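Local coordinates for methyltransferase domain-containing protein (Deinococcus radiodurans, PDB 3M33) that is of unknown function but probably acts as a methyltransferase, at residues L53-G58 with A74-S79. Residues are numbered along the deposited sequence; the frame is centred on the assembly and turned at random.
Sequences LEAGCG and AAYDFS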
loop_
_atom_site.group_PDB
_atom_site.type_symbol
_atom_site.label_atom_id
_atom_site.label_comp_id
_atom_site.label_asym_id
_atom_site.label_seq_id
_atom_site.Cartn_x
_atom_site.Cartn_y
_atom_site.Cartn_z
ATOM N N LEU A 53 11.858 -6.457 -1.795
ATOM C CA LEU A 53 11.897 -5.013 -1.952
ATOM C C LEU A 53 10.493 -4.455 -1.753
ATOM O O LEU A 53 9.549 -4.849 -2.454
ATOM C CB LEU A 53 12.410 -4.627 -3.331
ATOM C CG LEU A 53 12.430 -3.114 -3.566
ATOM C CD1 LEU A 53 13.530 -2.460 -2.715
ATOM C CD2 LEU A 53 12.670 -2.822 -5.026
ATOM N N GLU A 54 10.350 -3.547 -0.790
ATOM C CA GLU A 54 9.065 -2.908 -0.536
ATOM C C GLU A 54 9.089 -1.458 -0.977
ATOM O O GLU A 54 9.890 -0.670 -0.482
ATOM C CB GLU A 54 8.700 -2.974 0.948
ATOM C CG GLU A 54 7.299 -2.452 1.229
ATOM C CD GLU A 54 7.061 -2.062 2.684
ATOM O OE1 GLU A 54 7.950 -2.269 3.542
ATOM O OE2 GLU A 54 5.970 -1.532 2.961
ATOM N N ALA A 55 8.215 -1.111 -1.911
ATOM C CA ALA A 55 8.090 0.272 -2.363
ATOM C C ALA A 55 7.133 1.055 -1.465
ATOM O O ALA A 55 6.005 0.618 -1.193
ATOM C CB ALA A 55 7.605 0.317 -3.821
ATOM N N GLY A 56 7.590 2.206 -0.988
ATOM C CA GLY A 56 6.763 3.087 -0.172
ATOM C C GLY A 56 6.523 2.552 1.224
ATOM O O GLY A 56 5.368 2.371 1.616
ATOM N N CYS A 57 7.597 2.328 1.991
ATOM C CA CYS A 57 7.466 1.621 3.275
ATOM C C CYS A 57 6.900 2.489 4.397
ATOM O O CYS A 57 6.562 1.971 5.468
ATOM C CB CYS A 57 8.808 1.042 3.718
ATOM S SG CYS A 57 9.999 2.377 4.003
ATOM N N GLY A 58 6.804 3.801 4.183
ATOM C CA GLY A 58 6.322 4.658 5.259
ATOM C C GLY A 58 7.142 4.457 6.531
ATOM O O GLY A 58 8.383 4.455 6.482
ATOM N N ALA A 74 14.380 -5.218 1.975
ATOM C CA ALA A 74 14.818 -3.879 1.608
ATOM C C ALA A 74 13.563 -3.032 1.395
ATOM O O ALA A 74 12.550 -3.538 0.919
ATOM C CB ALA A 74 15.681 -3.921 0.340
ATOM N N ALA A 75 13.617 -1.755 1.751
ATOM C CA ALA A 75 12.421 -0.917 1.707
ATOM C C ALA A 75 12.807 0.534 1.422
ATOM O O ALA A 75 13.882 0.985 1.843
ATOM C CB ALA A 75 11.689 -1.009 3.027
ATOM N N TYR A 76 11.949 1.275 0.722
ATOM C CA TYR A 76 12.239 2.698 0.527
ATOM C C TYR A 76 11.039 3.611 0.589
ATOM O O TYR A 76 9.920 3.219 0.260
ATOM C CB TYR A 76 12.972 2.943 -0.798
ATOM C CG TYR A 76 12.141 2.676 -2.036
ATOM C CD1 TYR A 76 11.320 3.657 -2.570
ATOM C CD2 TYR A 76 12.188 1.439 -2.672
ATOM C CE1 TYR A 76 10.573 3.417 -3.716
ATOM C CE2 TYR A 76 11.450 1.187 -3.813
ATOM C CZ TYR A 76 10.648 2.178 -4.330
ATOM O OH TYR A 76 9.912 1.923 -5.456
ATOM N N ASP A 77 11.291 4.846 1.008
ATOM C CA ASP A 77 10.320 5.916 0.879
ATOM C C ASP A 77 11.030 7.260 0.770
ATOM O O ASP A 77 12.267 7.334 0.858
ATOM C CB ASP A 77 9.323 5.921 2.038
ATOM C CG ASP A 77 7.921 6.320 1.576
ATOM O OD1 ASP A 77 7.828 7.090 0.583
ATOM O OD2 ASP A 77 6.925 5.842 2.171
ATOM N N PHE A 78 10.250 8.322 0.574
ATOM C CA PHE A 78 10.819 9.648 0.317
ATOM C C PHE A 78 11.209 10.433 1.579
ATOM O O PHE A 78 12.300 10.990 1.650
ATOM C CB PHE A 78 9.863 10.494 -0.528
ATOM C CG PHE A 78 10.359 11.892 -0.777
ATOM C CD1 PHE A 78 11.275 12.146 -1.785
ATOM C CD2 PHE A 78 9.920 12.950 0.005
ATOM C CE1 PHE A 78 11.747 13.438 -2.019
ATOM C CE2 PHE A 78 10.385 14.246 -0.220
ATOM C CZ PHE A 78 11.298 14.486 -1.236
ATOM N N SER A 79 10.315 10.481 2.561
ATOM C CA SER A 79 10.509 11.319 3.750
ATOM C C SER A 79 11.618 10.823 4.680
ATOM O O SER A 79 11.528 9.730 5.232
ATOM C CB SER A 79 9.204 11.439 4.534
ATOM O OG SER A 79 9.430 12.103 5.765
#
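Two backbone N-H groups grip the carbonyl oxygen of Y76: C57 N at 3.0 Å, from well above the carbonyl plane, and G56 N through a weak, strongly bent bond. Next to it, D77 OD2 accepts G58 N at 2.9 Å on the anti lone pair and also hydrogen-bonds with Y21 OH, while OD1 turns back to F78 N; an acidic side chain suits a place with two N-H donors to satisfy. G56 and G58 both have positive phi, which glycine adopts most easily. The Y76 O and G58 N bonds join the C-terminal ends of parallel strands 51-55 and 72-77 in a beta-alpha-beta unit, and the glycine-rich turn after the first strand is consistent with the cofactor-binding loop of Rossmann-like methyltransferases. Further back, E54 N to A74 O (2.8 Å) and Y76 N to E54 O continue the pairing. With CG between its backbone N and carbonyl carbon (chi1 68°), Y76 lays one ring face against A55, whose CA sits 4.0 Å from the centroid in a CH-pi contact, and L53 CD1 meets the edge. On the opposite face of the sheet from Y76, the small A75 lets C57 CB approach its CB to 3.6 Å.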